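Long-range contact in phosphatidylinositol transfer protein SFH5 (Saccharomyces cerevisiae, PDB 6W32), which binds and transfers phosphatidylinositol without detectable phosphatidylcholine transfer, regulates PtdIns(4,5)P2 homeostasis at the plasma membrane, and binds heme b: residues Met11-Leu25 with Asp68-Tyr82. Sequence-based numbering, arbitrary orientation.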
loop_
_atom_site.group_PDB
_atom_site.type_symbol
_atom_site.label_atom_id
_atom_site.label_comp_id
_atom_site.label_asym_id
_atom_site.label_seq_id
_atom_site.Cartn_x
_atom_site.Cartn_y
_atom_site.Cartn_z
ATOM N N MET A 11 -12.187 -3.055 -18.209
ATOM C CA MET A 11 -11.374 -4.176 -17.741
ATOM C C MET A 11 -11.330 -5.259 -18.814
ATOM O O MET A 11 -12.358 -5.585 -19.442
ATOM C CB MET A 11 -11.905 -4.741 -16.398
ATOM C CG MET A 11 -13.359 -5.291 -16.388
ATOM S SD MET A 11 -14.060 -5.795 -14.741
ATOM C CE MET A 11 -14.194 -4.223 -13.911
ATOM N N LYS A 12 -10.134 -5.823 -18.996
ATOM C CA LYS A 12 -9.778 -6.596 -20.180
ATOM C C LYS A 12 -9.541 -8.051 -19.811
ATOM O O LYS A 12 -8.713 -8.338 -18.940
ATOM C CB LYS A 12 -8.515 -6.005 -20.845
ATOM C CG LYS A 12 -7.937 -6.805 -22.016
ATOM C CD LYS A 12 -6.459 -7.129 -21.800
ATOM C CE LYS A 12 -6.211 -8.185 -20.698
ATOM N NZ LYS A 12 -4.825 -8.805 -20.625
ATOM N N PHE A 13 -10.247 -8.965 -20.487
ATOM C CA PHE A 13 -10.028 -10.398 -20.326
ATOM C C PHE A 13 -9.325 -10.963 -21.559
ATOM O O PHE A 13 -9.714 -10.672 -22.694
ATOM C CB PHE A 13 -11.355 -11.150 -20.098
ATOM C CG PHE A 13 -12.218 -10.559 -19.033
ATOM C CD1 PHE A 13 -12.004 -10.869 -17.698
ATOM C CD2 PHE A 13 -13.253 -9.692 -19.354
ATOM C CE1 PHE A 13 -12.808 -10.312 -16.719
ATOM C CE2 PHE A 13 -14.061 -9.139 -18.372
ATOM C CZ PHE A 13 -13.838 -9.439 -17.072
ATOM N N ASP A 14 -8.321 -11.812 -21.339
ATOM C CA ASP A 14 -7.636 -12.440 -22.467
ATOM C C ASP A 14 -8.517 -13.440 -23.217
ATOM O O ASP A 14 -8.340 -13.640 -24.423
ATOM C CB ASP A 14 -6.361 -13.133 -21.996
ATOM C CG ASP A 14 -5.134 -12.235 -22.114
ATOM O OD1 ASP A 14 -5.273 -11.004 -21.899
ATOM O OD2 ASP A 14 -4.035 -12.756 -22.441
ATOM N N ASN A 15 -9.444 -14.098 -22.538
ATOM C CA ASN A 15 -10.275 -15.113 -23.169
ATOM C C ASN A 15 -11.502 -15.253 -22.290
ATOM O O ASN A 15 -11.429 -14.958 -21.098
ATOM C CB ASN A 15 -9.523 -16.436 -23.270
ATOM C CG ASN A 15 -8.967 -16.845 -21.938
ATOM O OD1 ASN A 15 -9.699 -16.933 -20.983
ATOM N ND2 ASN A 15 -7.685 -17.079 -21.859
ATOM N N ASP A 16 -12.620 -15.713 -22.884
ATOM C CA ASP A 16 -13.874 -15.865 -22.139
ATOM C C ASP A 16 -13.641 -16.555 -20.793
ATOM O O ASP A 16 -14.236 -16.179 -19.772
ATOM C CB ASP A 16 -14.905 -16.669 -22.937
ATOM C CG ASP A 16 -15.707 -15.818 -23.934
ATOM O OD1 ASP A 16 -15.638 -14.563 -23.915
ATOM O OD2 ASP A 16 -16.404 -16.434 -24.786
ATOM N N SER A 17 -12.757 -17.549 -20.757
ATOM C CA SER A 17 -12.698 -18.333 -19.539
ATOM C C SER A 17 -12.211 -17.491 -18.370
ATOM O O SER A 17 -12.606 -17.741 -17.229
ATOM C CB SER A 17 -11.826 -19.573 -19.731
ATOM O OG SER A 17 -10.545 -19.353 -19.208
ATOM N N GLU A 18 -11.394 -16.475 -18.617
ATOM C CA GLU A 18 -11.073 -15.544 -17.542
ATOM C C GLU A 18 -12.292 -14.707 -17.179
ATOM O O GLU A 18 -12.626 -14.585 -16.002
ATOM C CB GLU A 18 -9.884 -14.655 -17.915
ATOM C CG GLU A 18 -8.538 -15.348 -17.756
ATOM C CD GLU A 18 -7.361 -14.608 -18.418
ATOM O OE1 GLU A 18 -6.377 -15.309 -18.828
ATOM O OE2 GLU A 18 -7.419 -13.340 -18.514
ATOM N N LYS A 19 -13.014 -14.168 -18.163
ATOM C CA LYS A 19 -14.224 -13.432 -17.801
ATOM C C LYS A 19 -15.269 -14.341 -17.148
ATOM O O LYS A 19 -16.191 -13.853 -16.490
ATOM C CB LYS A 19 -14.830 -12.708 -19.008
ATOM C CG LYS A 19 -16.015 -13.432 -19.619
ATOM C CD LYS A 19 -16.844 -12.565 -20.556
ATOM C CE LYS A 19 -17.489 -11.442 -19.793
ATOM N NZ LYS A 19 -18.417 -10.658 -20.660
ATOM N N GLN A 20 -15.139 -15.650 -17.275
ATOM C CA GLN A 20 -16.062 -16.496 -16.547
ATOM C C GLN A 20 -15.626 -16.699 -15.114
ATOM O O GLN A 20 -16.484 -16.921 -14.243
ATOM C CB GLN A 20 -16.218 -17.843 -17.233
ATOM C CG GLN A 20 -16.763 -17.709 -18.639
ATOM C CD GLN A 20 -17.057 -19.040 -19.254
ATOM O OE1 GLN A 20 -16.704 -20.089 -18.688
ATOM N NE2 GLN A 20 -17.718 -19.020 -20.420
ATOM N N VAL A 21 -14.323 -16.639 -14.820
ATOM C CA VAL A 21 -14.024 -16.690 -13.400
ATOM C C VAL A 21 -14.297 -15.348 -12.752
ATOM O O VAL A 21 -14.556 -15.286 -11.549
ATOM C CB VAL A 21 -12.604 -17.139 -13.046
ATOM C CG1 VAL A 21 -12.216 -18.301 -13.851
ATOM C CG2 VAL A 21 -11.675 -16.027 -13.172
ATOM N N PHE A 22 -14.304 -14.262 -13.501
ATOM C CA PHE A 22 -14.771 -13.036 -12.878
ATOM C C PHE A 22 -16.259 -13.138 -12.583
ATOM O O PHE A 22 -16.700 -12.887 -11.455
ATOM C CB PHE A 22 -14.461 -11.863 -13.770
ATOM C CG PHE A 22 -14.955 -10.583 -13.265
ATOM C CD1 PHE A 22 -16.191 -10.112 -13.659
ATOM C CD2 PHE A 22 -14.164 -9.811 -12.457
ATOM C CE1 PHE A 22 -16.643 -8.911 -13.225
ATOM C CE2 PHE A 22 -14.607 -8.601 -12.016
ATOM C CZ PHE A 22 -15.854 -8.153 -12.394
ATOM N N ASP A 23 -17.042 -13.563 -13.575
ATOM C CA ASP A 23 -18.486 -13.658 -13.378
ATOM C C ASP A 23 -18.832 -14.586 -12.219
ATOM O O ASP A 23 -19.722 -14.282 -11.423
ATOM C CB ASP A 23 -19.170 -14.119 -14.665
ATOM C CG ASP A 23 -19.076 -13.073 -15.794
ATOM O OD1 ASP A 23 -18.535 -11.955 -15.564
ATOM O OD2 ASP A 23 -19.531 -13.372 -16.928
ATOM N N LYS A 24 -18.133 -15.713 -12.091
ATOM C CA LYS A 24 -18.404 -16.620 -10.981
ATOM C C LYS A 24 -18.040 -15.970 -9.655
ATOM O O LYS A 24 -18.885 -15.854 -8.760
ATOM C CB LYS A 24 -17.630 -17.916 -11.174
ATOM C CG LYS A 24 -17.923 -19.041 -10.218
ATOM C CD LYS A 24 -16.840 -20.091 -10.378
ATOM C CE LYS A 24 -17.231 -21.481 -9.919
ATOM N NZ LYS A 24 -16.100 -22.459 -10.214
ATOM N N LEU A 25 -16.805 -15.482 -9.533
ATOM C CA LEU A 25 -16.362 -14.863 -8.281
ATOM C C LEU A 25 -17.270 -13.724 -7.825
ATOM O O LEU A 25 -17.513 -13.568 -6.632
ATOM C CB LEU A 25 -14.952 -14.323 -8.425
ATOM C CG LEU A 25 -14.463 -14.010 -7.025
ATOM C CD1 LEU A 25 -13.147 -14.651 -6.907
ATOM C CD2 LEU A 25 -14.353 -12.533 -6.820
ATOM N N ASP A 68 -16.462 -3.928 -8.390
ATOM C CA ASP A 68 -16.061 -4.768 -9.517
ATOM C C ASP A 68 -14.590 -4.572 -9.899
ATOM O O ASP A 68 -13.886 -5.554 -10.178
ATOM C CB ASP A 68 -16.989 -4.512 -10.700
ATOM C CG ASP A 68 -18.375 -5.135 -10.481
ATOM O OD1 ASP A 68 -19.224 -5.008 -11.402
ATOM O OD2 ASP A 68 -18.604 -5.749 -9.396
ATOM N N ARG A 69 -14.087 -3.333 -9.902
ATOM C CA ARG A 69 -12.677 -3.168 -10.227
ATOM C C ARG A 69 -11.799 -3.839 -9.188
ATOM O O ARG A 69 -10.734 -4.371 -9.515
ATOM C CB ARG A 69 -12.292 -1.698 -10.364
ATOM C CG ARG A 69 -13.246 -0.851 -11.151
ATOM C CD ARG A 69 -13.256 -1.148 -12.627
ATOM N NE ARG A 69 -12.121 -0.548 -13.321
ATOM C CZ ARG A 69 -11.232 -1.242 -14.040
ATOM N NH1 ARG A 69 -10.211 -0.617 -14.655
ATOM N NH2 ARG A 69 -11.364 -2.571 -14.138
ATOM N N LEU A 70 -12.215 -3.828 -7.926
ATOM C CA LEU A 70 -11.366 -4.447 -6.920
ATOM C C LEU A 70 -11.350 -5.970 -7.056
ATOM O O LEU A 70 -10.297 -6.598 -6.874
ATOM C CB LEU A 70 -11.780 -4.005 -5.523
ATOM C CG LEU A 70 -11.490 -2.534 -5.209
ATOM C CD1 LEU A 70 -12.087 -2.206 -3.892
ATOM C CD2 LEU A 70 -10.014 -2.268 -5.158
ATOM N N THR A 71 -12.478 -6.602 -7.404
ATOM C CA THR A 71 -12.353 -8.047 -7.569
ATOM C C THR A 71 -11.603 -8.390 -8.859
ATOM O O THR A 71 -10.880 -9.396 -8.887
ATOM C CB THR A 71 -13.716 -8.755 -7.470
ATOM O OG1 THR A 71 -14.354 -8.814 -8.736
ATOM C CG2 THR A 71 -14.630 -8.042 -6.557
ATOM N N TYR A 72 -11.715 -7.557 -9.912
ATOM C CA TYR A 72 -10.824 -7.692 -11.077
ATOM C C TYR A 72 -9.360 -7.676 -10.652
ATOM O O TYR A 72 -8.575 -8.580 -10.978
ATOM C CB TYR A 72 -11.061 -6.561 -12.085
ATOM C CG TYR A 72 -10.216 -6.726 -13.348
ATOM C CD1 TYR A 72 -10.686 -7.491 -14.429
ATOM C CD2 TYR A 72 -8.950 -6.155 -13.453
ATOM C CE1 TYR A 72 -9.936 -7.675 -15.553
ATOM C CE2 TYR A 72 -8.190 -6.349 -14.580
ATOM C CZ TYR A 72 -8.690 -7.106 -15.631
ATOM O OH TYR A 72 -7.936 -7.294 -16.778
ATOM N N LYS A 73 -9.059 -6.765 -9.776
ATOM C CA LYS A 73 -7.733 -6.572 -9.311
ATOM C C LYS A 73 -7.280 -7.832 -8.661
ATOM O O LYS A 73 -6.145 -8.167 -8.732
ATOM C CB LYS A 73 -7.759 -5.466 -8.307
ATOM C CG LYS A 73 -6.430 -4.870 -8.020
ATOM C CD LYS A 73 -6.639 -3.636 -7.208
ATOM C CE LYS A 73 -6.708 -2.445 -8.105
ATOM N NZ LYS A 73 -5.329 -2.105 -8.445
ATOM N N LEU A 74 -8.158 -8.520 -7.977
ATOM C CA LEU A 74 -7.756 -9.731 -7.272
ATOM C C LEU A 74 -7.632 -10.938 -8.207
ATOM O O LEU A 74 -6.751 -11.789 -8.001
ATOM C CB LEU A 74 -8.732 -10.019 -6.120
ATOM C CG LEU A 74 -8.383 -9.518 -4.718
ATOM C CD1 LEU A 74 -9.616 -9.519 -3.847
ATOM C CD2 LEU A 74 -7.334 -10.420 -4.158
ATOM N N CYS A 75 -8.485 -11.042 -9.228
ATOM C CA CYS A 75 -8.280 -12.057 -10.268
ATOM C C CYS A 75 -6.946 -11.886 -10.988
ATOM O O CYS A 75 -6.199 -12.866 -11.164
ATOM C CB CYS A 75 -9.416 -11.989 -11.290
ATOM S SG CYS A 75 -11.134 -12.030 -10.566
ATOM N N LYS A 76 -6.644 -10.643 -11.425
ATOM C CA LYS A 76 -5.369 -10.367 -12.079
ATOM C C LYS A 76 -4.202 -10.783 -11.200
ATOM O O LYS A 76 -3.226 -11.381 -11.668
ATOM C CB LYS A 76 -5.285 -8.891 -12.397
ATOM C CG LYS A 76 -4.289 -8.534 -13.480
ATOM C CD LYS A 76 -3.677 -7.119 -13.349
ATOM C CE LYS A 76 -2.322 -7.041 -14.097
ATOM N NZ LYS A 76 -1.540 -8.347 -14.094
ATOM N N ALA A 77 -4.299 -10.496 -9.914
ATOM C CA ALA A 77 -3.234 -10.852 -8.992
ATOM C C ALA A 77 -2.988 -12.357 -8.938
ATOM O O ALA A 77 -1.858 -12.804 -8.720
ATOM C CB ALA A 77 -3.595 -10.324 -7.606
ATOM N N TYR A 78 -4.024 -13.159 -9.083
ATOM C CA TYR A 78 -3.885 -14.592 -8.872
ATOM C C TYR A 78 -4.130 -15.327 -10.184
ATOM O O TYR A 78 -4.518 -16.498 -10.214
ATOM C CB TYR A 78 -4.795 -15.048 -7.714
ATOM C CG TYR A 78 -4.377 -14.384 -6.418
ATOM C CD1 TYR A 78 -3.259 -14.819 -5.724
ATOM C CD2 TYR A 78 -5.049 -13.272 -5.935
ATOM C CE1 TYR A 78 -2.823 -14.187 -4.572
ATOM C CE2 TYR A 78 -4.631 -12.622 -4.766
ATOM C CZ TYR A 78 -3.511 -13.084 -4.090
ATOM O OH TYR A 78 -3.085 -12.453 -2.924
ATOM N N GLN A 79 -3.892 -14.613 -11.286
ATOM C CA GLN A 79 -3.765 -15.209 -12.609
ATOM C C GLN A 79 -5.071 -15.863 -13.045
ATOM O O GLN A 79 -5.085 -16.813 -13.824
ATOM C CB GLN A 79 -2.586 -16.194 -12.648
ATOM C CG GLN A 79 -1.249 -15.465 -12.606
ATOM C CD GLN A 79 -0.032 -16.380 -12.464
ATOM O OE1 GLN A 79 0.222 -17.250 -13.313
ATOM N NE2 GLN A 79 0.741 -16.176 -11.388
ATOM N N PHE A 80 -6.180 -15.364 -12.524
ATOM C CA PHE A 80 -7.494 -15.867 -12.886
ATOM C C PHE A 80 -7.632 -17.348 -12.588
ATOM O O PHE A 80 -8.396 -18.046 -13.254
ATOM C CB PHE A 80 -7.806 -15.591 -14.355
ATOM C CG PHE A 80 -8.148 -14.166 -14.629
ATOM C CD1 PHE A 80 -9.453 -13.737 -14.558
ATOM C CD2 PHE A 80 -7.155 -13.249 -14.928
ATOM C CE1 PHE A 80 -9.775 -12.424 -14.792
ATOM C CE2 PHE A 80 -7.469 -11.928 -15.171
ATOM C CZ PHE A 80 -8.779 -11.514 -15.106
ATOM N N GLU A 81 -6.883 -17.843 -11.608
ATOM C CA GLU A 81 -7.092 -19.189 -11.097
ATOM C C GLU A 81 -8.121 -19.098 -9.978
ATOM O O GLU A 81 -7.828 -18.594 -8.884
ATOM C CB GLU A 81 -5.802 -19.807 -10.587
ATOM C CG GLU A 81 -4.604 -19.622 -11.406
ATOM C CD GLU A 81 -3.395 -19.663 -10.517
ATOM O OE1 GLU A 81 -3.110 -20.763 -9.971
ATOM O OE2 GLU A 81 -2.765 -18.593 -10.312
ATOM N N TYR A 82 -9.324 -19.594 -10.243
ATOM C CA TYR A 82 -10.446 -19.306 -9.360
ATOM C C TYR A 82 -10.150 -19.717 -7.934
ATOM O O TYR A 82 -10.123 -18.881 -7.025
ATOM C CB TYR A 82 -11.688 -20.012 -9.851
ATOM C CG TYR A 82 -12.895 -19.661 -9.061
ATOM C CD1 TYR A 82 -13.626 -18.529 -9.359
ATOM C CD2 TYR A 82 -13.310 -20.456 -8.011
ATOM C CE1 TYR A 82 -14.755 -18.201 -8.631
ATOM C CE2 TYR A 82 -14.414 -20.144 -7.290
ATOM C CZ TYR A 82 -15.143 -19.025 -7.601
ATOM O OH TYR A 82 -16.258 -18.717 -6.870
#
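K24 reaches over one face of the Y82 ring. Its CB and CG near the ring at CE1, CD lies 3.6 Å from the ring centroid in a CH-pi contact, and CE passes over CZ and CE2. K24 NZ stands 4.2 Å from the Y82 centroid, 16° off the normal, a cation-pi geometry. CG anti to the backbone N (chi1 -172°) and an extended chain carry it there. F80, placed by the Schellman motif that ends helix 64-77, is sandwiched: E18 CB lies 3.8 Å from its centroid, C75 CB covers the opposite face, and V21 CG2 meets CD1 at the edge. F22 is a knob among D68, T71, Y72 and C75, its CE2 3.6 Å from D68 O and 3.3 Å from T71 OG1. Towards the N-terminus, M11 CB covers a face of Y72, whose edge points at the face of F13 with planes at 69°. Y72 OH donates to K12 O (2.5 Å), tilted from the carbonyl plane. L25 also packs on I85 of helix 82-98 and Y82 on A28 of helix 16-36, joining three N-terminal helices away from the heme site. Binding across the contact is thus mainly aromatic and apolar, with one direct hydrogen bond and one cation-pi pair as its polar elements.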